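Local coordinates for putative periplasmic protein (Bacteroides eggerthii, PDB 4HBR) that is of unknown function but, as a putative periplasmic protein of the PF11396 family, is built on an antiparallel beta sheet, at residues 89-92 with 93-96; 114-117 with 118-122. One frame throughout, in Å; residues are numbered along the deposited sequence.

Contact 1 of 2, residues 89-92 with 93-96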
loop_
_atom_site.group_PDB
_atom_site.type_symbol
_atom_site.label_atom_id
_atom_site.label_comp_id
_atom_site.label_asym_id
_atom_site.label_seq_id
_atom_site.Cartn_x
_atom_site.Cartn_y
_atom_site.Cartn_z
ATOM N N VAL A 89 -0.643 -3.180 3.838
ATOM C CA VAL A 89 -1.375 -1.981 4.229
ATOM C C VAL A 89 -1.742 -2.104 5.676
ATOM O O VAL A 89 -2.378 -3.087 6.066
ATOM C CB VAL A 89 -2.621 -1.716 3.332
ATOM C CG1 VAL A 89 -3.259 -0.368 3.669
ATOM C CG2 VAL A 89 -2.272 -1.785 1.843
ATOM N N GLN A 90 -1.351 -1.103 6.475
ATOM C CA GLN A 90 -1.620 -1.129 7.916
ATOM C C GLN A 90 -2.331 0.106 8.385
ATOM O O GLN A 90 -2.256 1.162 7.758
ATOM C CB GLN A 90 -0.342 -1.305 8.729
ATOM C CG GLN A 90 0.336 -2.642 8.500
ATOM C CD GLN A 90 1.574 -2.685 9.338
ATOM O OE1 GLN A 90 1.543 -3.042 10.519
ATOM N NE2 GLN A 90 2.660 -2.172 8.788
ATOM N N PHE A 91 -2.976 -0.032 9.549
ATOM C CA PHE A 91 -3.794 1.009 10.147
ATOM C C PHE A 91 -3.646 1.032 11.656
ATOM O O PHE A 91 -3.322 -0.020 12.232
ATOM C CB PHE A 91 -5.263 0.723 9.814
ATOM C CG PHE A 91 -5.561 0.472 8.360
ATOM C CD1 PHE A 91 -5.755 1.540 7.480
ATOM C CD2 PHE A 91 -5.676 -0.836 7.871
ATOM C CE1 PHE A 91 -6.073 1.315 6.139
ATOM C CE2 PHE A 91 -6.000 -1.061 6.536
ATOM C CZ PHE A 91 -6.209 0.017 5.680
ATOM N N PRO A 92 -3.920 2.172 12.330
ATOM C CA PRO A 92 -3.769 2.176 13.796
ATOM C C PRO A 92 -4.726 1.209 14.527
ATOM O O PRO A 92 -4.312 0.542 15.467
ATOM C CB PRO A 92 -4.024 3.649 14.203
ATOM C CG PRO A 92 -4.598 4.315 13.017
ATOM C CD PRO A 92 -4.273 3.516 11.804
ATOM N N GLU A 93 -5.966 1.087 14.063
ATOM C CA GLU A 93 -6.987 0.281 14.752
ATOM C C GLU A 93 -7.524 -0.918 13.987
ATOM O O GLU A 93 -8.198 -1.737 14.606
ATOM C CB GLU A 93 -8.211 1.169 15.071
ATOM C CG GLU A 93 -7.889 2.337 15.976
ATOM C CD GLU A 93 -9.000 3.314 16.245
ATOM O OE1 GLU A 93 -10.171 3.009 15.936
ATOM O OE2 GLU A 93 -8.708 4.376 16.838
ATOM N N TRP A 94 -7.412 -0.923 12.648
ATOM C CA TRP A 94 -7.990 -1.955 11.777
ATOM C C TRP A 94 -6.922 -3.024 11.432
ATOM O O TRP A 94 -5.716 -2.820 11.584
ATOM C CB TRP A 94 -8.630 -1.319 10.492
ATOM C CG TRP A 94 -9.441 -0.061 10.761
ATOM C CD1 TRP A 94 -10.217 0.192 11.859
ATOM C CD2 TRP A 94 -9.532 1.116 9.925
ATOM N NE1 TRP A 94 -10.726 1.474 11.799
ATOM C CE2 TRP A 94 -10.343 2.055 10.609
ATOM C CE3 TRP A 94 -9.052 1.450 8.635
ATOM C CZ2 TRP A 94 -10.627 3.327 10.078
ATOM C CZ3 TRP A 94 -9.352 2.711 8.095
ATOM C CH2 TRP A 94 -10.101 3.638 8.827
ATOM N N GLN A 95 -7.393 -4.183 11.014
ATOM C CA GLN A 95 -6.596 -5.311 10.568
ATOM C C GLN A 95 -5.767 -4.933 9.306
ATOM O O GLN A 95 -6.247 -4.191 8.451
ATOM C CB GLN A 95 -7.544 -6.507 10.243
ATOM C CG GLN A 95 -7.992 -7.345 11.419
ATOM C CD GLN A 95 -6.998 -8.437 11.783
ATOM O OE1 GLN A 95 -6.938 -9.531 11.172
ATOM N NE2 GLN A 95 -6.231 -8.184 12.831
ATOM N N PRO A 96 -4.545 -5.486 9.142
ATOM C CA PRO A 96 -3.773 -5.201 7.918
ATOM C C PRO A 96 -4.369 -5.878 6.675
ATOM O O PRO A 96 -5.176 -6.826 6.761
ATOM C CB PRO A 96 -2.372 -5.750 8.240
ATOM C CG PRO A 96 -2.579 -6.756 9.286
ATOM C CD PRO A 96 -3.800 -6.381 10.060
HETATM O O HOH W 1 -3.139 -2.800 10.423
#

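Contact 2 of 2, residues 114-117 with 118-122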
loop_
_atom_site.group_PDB
_atom_site.type_symbol
_atom_site.label_atom_id
_atom_site.label_comp_id
_atom_site.label_asym_id
_atom_site.label_seq_id
_atom_site.Cartn_x
_atom_site.Cartn_y
_atom_site.Cartn_z
ATOM N N LEU A 114 -7.501 -7.114 -3.079
ATOM C CA LEU A 114 -7.270 -6.841 -1.645
ATOM C C LEU A 114 -7.630 -8.073 -0.843
ATOM O O LEU A 114 -8.731 -8.601 -0.970
ATOM C CB LEU A 114 -8.074 -5.624 -1.156
ATOM C CG LEU A 114 -7.989 -4.331 -1.966
ATOM C CD1 LEU A 114 -8.800 -3.237 -1.265
ATOM C CD2 LEU A 114 -6.521 -3.857 -2.134
ATOM N N PHE A 115 -6.696 -8.534 -0.027
ATOM C CA PHE A 115 -6.863 -9.730 0.789
ATOM C C PHE A 115 -6.726 -9.458 2.265
ATOM O O PHE A 115 -5.880 -8.654 2.676
ATOM C CB PHE A 115 -5.770 -10.762 0.418
ATOM C CG PHE A 115 -5.851 -11.445 -0.935
ATOM C CD1 PHE A 115 -6.641 -12.579 -1.116
ATOM C CD2 PHE A 115 -5.079 -11.002 -2.005
ATOM C CE1 PHE A 115 -6.654 -13.258 -2.340
ATOM C CE2 PHE A 115 -5.094 -11.685 -3.237
ATOM C CZ PHE A 115 -5.879 -12.810 -3.392
ATOM N N THR A 116 -7.460 -10.218 3.076
ATOM C CA THR A 116 -7.212 -10.210 4.508
ATOM C C THR A 116 -5.960 -11.113 4.713
ATOM O O THR A 116 -5.703 -11.963 3.837
ATOM C CB THR A 116 -8.427 -10.760 5.291
ATOM O OG1 THR A 116 -8.524 -12.169 5.062
ATOM C CG2 THR A 116 -9.738 -10.067 4.971
ATOM N N PRO A 117 -5.244 -11.067 5.870
ATOM C CA PRO A 117 -4.135 -12.021 6.087
ATOM C C PRO A 117 -4.565 -13.508 6.017
ATOM O O PRO A 117 -3.733 -14.373 5.769
ATOM C CB PRO A 117 -3.635 -11.652 7.493
ATOM C CG PRO A 117 -4.000 -10.201 7.644
ATOM C CD PRO A 117 -5.349 -10.113 6.997
ATOM N N LYS A 118 -5.858 -13.813 6.193
ATOM C CA LYS A 118 -6.380 -15.186 6.130
ATOM C C LYS A 118 -6.675 -15.648 4.671
ATOM O O LYS A 118 -7.078 -16.791 4.458
ATOM C CB LYS A 118 -7.648 -15.323 6.987
ATOM C CG LYS A 118 -7.838 -16.680 7.647
ATOM C CD LYS A 118 -9.137 -16.689 8.428
ATOM C CE LYS A 118 -9.292 -17.924 9.276
ATOM N NZ LYS A 118 -10.517 -17.859 10.127
ATOM N N GLY A 119 -6.452 -14.773 3.697
ATOM C CA GLY A 119 -6.659 -15.103 2.296
ATOM C C GLY A 119 -8.038 -14.814 1.732
ATOM O O GLY A 119 -8.322 -15.236 0.613
ATOM N N GLU A 120 -8.908 -14.123 2.500
ATOM C CA GLU A 120 -10.269 -13.753 2.096
ATOM C C GLU A 120 -10.185 -12.550 1.155
ATOM O O GLU A 120 -9.449 -11.601 1.438
ATOM C CB GLU A 120 -11.122 -13.461 3.360
ATOM C CG GLU A 120 -12.524 -12.886 3.173
ATOM C CD GLU A 120 -13.309 -12.755 4.473
ATOM O OE1 GLU A 120 -13.656 -13.804 5.066
ATOM O OE2 GLU A 120 -13.553 -11.608 4.915
ATOM N N VAL A 121 -10.909 -12.596 0.033
ATOM C CA VAL A 121 -10.913 -11.497 -0.941
ATOM C C VAL A 121 -11.873 -10.398 -0.438
ATOM O O VAL A 121 -13.065 -10.637 -0.320
ATOM C CB VAL A 121 -11.291 -11.965 -2.387
ATOM C CG1 VAL A 121 -11.465 -10.777 -3.327
ATOM C CG2 VAL A 121 -10.264 -12.952 -2.950
ATOM N N LEU A 122 -11.358 -9.191 -0.224
ATOM C CA LEU A 122 -12.148 -8.026 0.178
ATOM C C LEU A 122 -12.673 -7.265 -1.038
ATOM O O LEU A 122 -13.758 -6.675 -0.984
ATOM C CB LEU A 122 -11.297 -7.083 1.042
ATOM C CG LEU A 122 -10.892 -7.604 2.405
ATOM C CD1 LEU A 122 -9.749 -6.776 2.983
ATOM C CD2 LEU A 122 -12.121 -7.742 3.350
#

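Contact 1 of 2, residues 89-92 with 93-96
Phe91 and Glu93 begin the reversal: the carbonyl carbon of Phe91 lies 3.3 Å from the backbone N of Glu93, with Pro92 as the link between them. The end-to-end directions of residues 89-92 and 93-96 differ by 164°, so the chain folds back almost completely. The CB of Glu93 leads away from residues 89-92, although it still brushes Pro92.

Trp94 makes the main side-chain contact. Its CE3 comes over one face of the Phe91 ring, displaced toward the rim, and lies 3.5 Å from Phe91 CD1. With the planes inclined at 45° and the centroid of the Trp94 six-membered ring 5.1 Å from that of Phe91, the pair is an oblique aromatic contact. With CG anti to the carbonyl carbon (chi1 -51°), the Phe91 ring is turned toward Trp94 and Gln95. The carbonyl of Trp94 serves a different purpose. A water donates to Trp94 O at 2.8 Å and accepts from Phe91 N at 2.9 Å, bridging the two arms where direct backbone hydrogen bonds are lacking.

Gln95 contributes its carbonyl rather than its side chain: Gln95 O approaches the Phe91 edge in the ring plane, 3.5 Å from CD2, an arrangement probably favoured by the slight positive charge of the ring hydrogens. Pro96 then completes the return, its CA 3.1 Å from Val89 O, while its CB lies 4.1 Å from Gln90 CG.

The loop connects strand 82-90 to strand 97-104, and Val89 with Ile97 resumes the backbone pairing just beyond it. On the other flank, strand 52-58 bonds to Gln90 through Lys55 and packs Met54 on Val89 and Phe91. Helix 136-139 supplies Phe139 against the same two residues, and the C-terminal Leu140 touches Trp94.

Contact 2 of 2, residues 114-117 with 118-122
Thr116 and Glu120 are joined by two hydrogen bonds, one to each end of the Glu120 backbone. Thr116 N donates to Glu120 O (2.9 Å), while Glu120 N donates to Thr116 OG1 (3.2 Å). That hydroxyl sits between the backbone N and the carbonyl carbon (chi1 71°), turned into the loop, where Lys118 N adds a weak bond at 3.3 Å. Gly119 N reaches Thr116 O at 2.9 Å, closing the turn. Farther down, Leu122 N bonds to Leu114 O (2.8 Å).

Apolar contacts lie on both sides of the hairpin. Phe115 and Val121 are a non-hydrogen-bonded antiparallel pair, and Val121 CG2 meets Phe115 CE1 at 3.7 Å. On the side bearing Thr116, its CG2 packs 3.7 Å from Leu122 CD2, the two side chains crossing at about a right angle.

A polar oxygen also meets the aromatic ring: Gly119 O lies at the Phe115 edge, near the ring plane and beside CD1.

A type I turn from Thr116 to Gly119, ending on Gly119 at positive phi (91°), with the Thr116 N to Glu120 O bond beside it, makes the type I turn with G1 bulge hairpin joining strands 109-115 and 121-126.

Contacts 1 and 2 are alternate connections of one antiparallel sheet: residues 89-96 link strands 82-90 and 97-104, residues 114-122 link strands 109-115 and 121-126, and the connection from 97-104 to 109-115 falls between them. Strands 97-104 and 109-115 are neighbours, which brings the two turns side by side, with their centres about 13 Å apart. They meet directly through packing of Pro96 O against Pro117 CD at 3.3 Å. Ile97 ties them further, since its backbone pairs with Val89 of contact 1 while its side chain touches Leu114 and Leu122 of contact 2. Their centres lie about 11 and 14 Å from the chain centre.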